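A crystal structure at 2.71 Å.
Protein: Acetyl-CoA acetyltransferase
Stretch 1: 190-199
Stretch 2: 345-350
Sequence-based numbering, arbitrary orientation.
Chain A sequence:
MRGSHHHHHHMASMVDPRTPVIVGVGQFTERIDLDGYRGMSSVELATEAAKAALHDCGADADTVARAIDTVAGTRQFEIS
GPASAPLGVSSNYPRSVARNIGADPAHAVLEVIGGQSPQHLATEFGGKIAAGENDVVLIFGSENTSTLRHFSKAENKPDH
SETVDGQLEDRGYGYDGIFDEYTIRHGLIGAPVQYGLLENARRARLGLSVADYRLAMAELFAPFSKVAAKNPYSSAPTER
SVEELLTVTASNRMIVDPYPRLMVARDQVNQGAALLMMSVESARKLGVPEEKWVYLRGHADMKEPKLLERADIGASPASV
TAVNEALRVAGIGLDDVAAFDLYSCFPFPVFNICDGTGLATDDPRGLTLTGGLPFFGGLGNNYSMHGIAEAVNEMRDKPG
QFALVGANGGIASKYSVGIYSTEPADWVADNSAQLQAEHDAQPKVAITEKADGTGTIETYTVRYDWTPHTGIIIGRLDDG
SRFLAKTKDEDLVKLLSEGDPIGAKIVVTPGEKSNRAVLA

Stretch 1 190-199: GAPVQYGLLE
Stretch 2, residues 345-350: CFPFPV

Helices often pack against irregular segments by offering one face on which small residues leave hollows and large ones supply bumps. The contact between residues 190-199 and 345-350 of this acetyltransferase is a compact example, in which two phenylalanines of the second stretch pack at successive positions along the helix of the first and bury, with their neighbours, 436 Å² counted over both sides.

The first stretch leaves a loop at Gly-190 (phi/psi -86/158) and is helical up to Glu-199, with phi -57 to -79 and psi -27 to -43, the helix running on beyond the stretch. Its turns are held by Tyr-195 N to Ala-191 O (3.2 Å), Gly-196 N to Pro-192 O (3.1 Å) and Glu-199 N to Tyr-195 O (3.0 Å). The repeat brings Ala-191, Tyr-195 and Leu-198 toward the partner, while Val-193 points away and Gly-196 has no side chain. The second stretch begins in a loop, extends at Phe-346 (-126/161), and is helical by Phe-348 (-47/-53), its helix likewise continuing past Val-350; a weak bond from Val-350 N to Pro-347 O (3.1 Å) lies within it. The register is set by two CA pairs: Tyr-195 CA to Phe-346 CA at 7.2 Å and Glu-199 CA to Phe-348 CA at 5.7 Å. Both chains thus advance in the same general sense, and the backbones draw closer at the later pair.

Phe-346 is the first bump, fitting the hollow bounded by Ala-191, Pro-192 and Tyr-195. With chi1 -56° (m) and chi2 -85°, its ring reaches back to the start of the helix, where the short side chain of Ala-191 leaves CB 4.3 Å from Phe-346 CE2. The ring tip meets Pro-192 obliquely, Phe-346 CZ lying 3.5 Å from Pro-192 CA and 3.6 Å from Pro-192 CG. Over one face sits Tyr-195 CB, 4.0 Å from the centroid of the Phe-346 ring and 18° off its normal, a CH-pi contact. The Tyr-195 ring (chi1 -90°, m; chi2 -75°) is inclined by only 22° to that of Phe-346, with centroids 4.6 Å apart, yet the two are slid so that they barely overlap. Tyr-195 CD2 and Phe-346 CD2 come closest, 3.3 Å apart, with neighbouring ring atoms nearly as near.

Further along, Phe-348, at chi1 176° (t) and chi2 84°, fits against Leu-198, Tyr-195 and Glu-199. Leu-198 (chi1 -93°, between wells; chi2 45°, p) covers one face of its ring: Leu-198 CB stands 4.0 Å from the Phe-348 centroid, merely 7° off the normal, and Leu-198 CD2 is 3.7 Å from Phe-348 CE2. Tyr-195 joins the two sites. While Phe-346 lies over a face of the tyrosine ring, Phe-348 CD2 is at its edge, 4.3 Å from Tyr-195 CE1, and Pro-349 CD approaches the same CE1 to 4.0 Å.

The polar component is a single weak hydrogen bond. Glu-199 CB points sideways, but chi1 -155° (t), chi2 92° and chi3 -124° bring the carboxylate nearer, and Phe-348 N donates to Glu-199 OE2 at 3.0 Å with an angle of just 126°. Glu-199 OE2 also rests 3.7 Å from Pro-347 CB and 3.3 Å from Phe-348 CB, so the carboxylate serves as packing surface too.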

# COMPACT_ATOMS: atom_id res chain seq x y z
N GLY A 190 -10.84 6.53 10.43
CA GLY A 190 -9.54 5.89 10.39
C GLY A 190 -9.38 4.69 9.47
O GLY A 190 -10.35 4.05 9.13
N ALA A 191 -8.16 4.37 9.07
CA ALA A 191 -7.91 3.27 8.15
C ALA A 191 -8.41 1.89 8.57
O ALA A 191 -8.89 1.18 7.77
CB ALA A 191 -6.50 3.20 7.83
N PRO A 192 -8.28 1.52 9.83
CA PRO A 192 -8.58 0.18 10.29
C PRO A 192 -10.02 -0.24 10.30
O PRO A 192 -10.30 -1.35 9.97
CB PRO A 192 -8.08 0.23 11.72
CG PRO A 192 -7.05 1.13 11.66
CD PRO A 192 -7.50 2.22 10.84
N VAL A 193 -10.89 0.63 10.75
CA VAL A 193 -12.30 0.39 10.72
C VAL A 193 -12.83 0.14 9.27
O VAL A 193 -13.73 -0.67 9.03
CB VAL A 193 -13.01 1.53 11.50
CG1 VAL A 193 -13.29 2.71 10.61
CG2 VAL A 193 -14.30 1.03 12.06
N GLN A 194 -12.24 0.83 8.30
CA GLN A 194 -12.67 0.72 6.91
C GLN A 194 -12.15 -0.51 6.23
O GLN A 194 -12.84 -1.08 5.40
CB GLN A 194 -12.23 1.94 6.13
CG GLN A 194 -13.38 2.79 5.69
CD GLN A 194 -13.01 4.23 5.48
OE1 GLN A 194 -12.40 4.87 6.34
NE2 GLN A 194 -13.39 4.76 4.31
N TYR A 195 -10.93 -0.92 6.59
CA TYR A 195 -10.37 -2.16 6.15
C TYR A 195 -11.05 -3.37 6.75
O TYR A 195 -11.04 -4.43 6.15
CB TYR A 195 -8.87 -2.22 6.44
CG TYR A 195 -8.04 -1.68 5.29
CD1 TYR A 195 -7.86 -2.42 4.11
CD2 TYR A 195 -7.49 -0.40 5.36
CE1 TYR A 195 -7.11 -1.90 3.06
CE2 TYR A 195 -6.74 0.12 4.32
CZ TYR A 195 -6.55 -0.63 3.18
OH TYR A 195 -5.84 -0.09 2.17
N GLY A 196 -11.65 -3.19 7.93
CA GLY A 196 -12.43 -4.20 8.57
C GLY A 196 -13.61 -4.59 7.73
O GLY A 196 -13.92 -5.78 7.62
N LEU A 197 -14.26 -3.59 7.15
CA LEU A 197 -15.43 -3.82 6.30
C LEU A 197 -15.09 -4.62 5.02
O LEU A 197 -15.85 -5.47 4.57
CB LEU A 197 -16.08 -2.49 5.93
CG LEU A 197 -16.87 -1.78 7.03
CD1 LEU A 197 -16.96 -0.29 6.86
CD2 LEU A 197 -18.20 -2.41 7.25
N LEU A 198 -13.94 -4.33 4.44
CA LEU A 198 -13.48 -4.97 3.22
C LEU A 198 -13.10 -6.38 3.46
O LEU A 198 -13.35 -7.23 2.69
CB LEU A 198 -12.24 -4.25 2.67
CG LEU A 198 -12.34 -3.13 1.63
CD1 LEU A 198 -13.38 -2.17 1.93
CD2 LEU A 198 -11.07 -2.46 1.43
N GLU A 199 -12.43 -6.59 4.57
CA GLU A 199 -12.05 -7.88 5.03
C GLU A 199 -13.22 -8.77 5.41
O GLU A 199 -13.13 -9.91 5.17
CB GLU A 199 -11.11 -7.68 6.19
CG GLU A 199 -10.19 -8.80 6.42
CD GLU A 199 -8.87 -8.68 5.72
OE1 GLU A 199 -8.54 -9.58 4.99
OE2 GLU A 199 -8.15 -7.73 5.95
N CYS A 345 -0.65 -3.20 5.05
CA CYS A 345 -0.96 -2.61 6.38
C CYS A 345 -1.94 -3.60 7.06
O CYS A 345 -1.83 -3.95 8.22
CB CYS A 345 -1.50 -1.16 6.25
SG CYS A 345 -1.20 0.05 7.66
N PHE A 346 -2.86 -4.10 6.25
CA PHE A 346 -3.84 -5.10 6.63
C PHE A 346 -3.76 -6.28 5.66
O PHE A 346 -3.20 -6.17 4.59
CB PHE A 346 -5.22 -4.45 6.62
CG PHE A 346 -5.32 -3.22 7.50
CD1 PHE A 346 -5.61 -3.36 8.86
CD2 PHE A 346 -5.08 -1.95 6.99
CE1 PHE A 346 -5.67 -2.25 9.70
CE2 PHE A 346 -5.14 -0.84 7.81
CZ PHE A 346 -5.43 -0.98 9.17
N PRO A 347 -4.27 -7.42 6.04
CA PRO A 347 -4.27 -8.57 5.18
C PRO A 347 -4.97 -8.40 3.82
O PRO A 347 -4.51 -8.93 2.82
CB PRO A 347 -5.00 -9.61 6.02
CG PRO A 347 -4.69 -9.26 7.35
CD PRO A 347 -4.69 -7.79 7.40
N PHE A 348 -6.07 -7.67 3.80
CA PHE A 348 -6.88 -7.54 2.63
C PHE A 348 -6.14 -7.22 1.31
O PHE A 348 -6.35 -7.91 0.32
CB PHE A 348 -8.05 -6.58 2.88
CG PHE A 348 -8.86 -6.34 1.66
CD1 PHE A 348 -9.90 -7.24 1.29
CD2 PHE A 348 -8.53 -5.28 0.80
CE1 PHE A 348 -10.64 -7.06 0.09
CE2 PHE A 348 -9.28 -5.07 -0.43
CZ PHE A 348 -10.34 -5.96 -0.78
N PRO A 349 -5.31 -6.16 1.27
CA PRO A 349 -4.74 -5.79 -0.03
C PRO A 349 -3.70 -6.77 -0.53
O PRO A 349 -3.33 -6.72 -1.71
CB PRO A 349 -4.10 -4.41 0.24
CG PRO A 349 -3.95 -4.33 1.64
CD PRO A 349 -4.96 -5.19 2.31
N VAL A 350 -3.24 -7.65 0.36
CA VAL A 350 -2.36 -8.74 -0.00
C VAL A 350 -3.18 -9.89 -0.52
O VAL A 350 -2.97 -10.33 -1.62
CB VAL A 350 -1.46 -9.23 1.15
CG1 VAL A 350 -0.59 -10.37 0.67
CG2 VAL A 350 -0.59 -8.11 1.66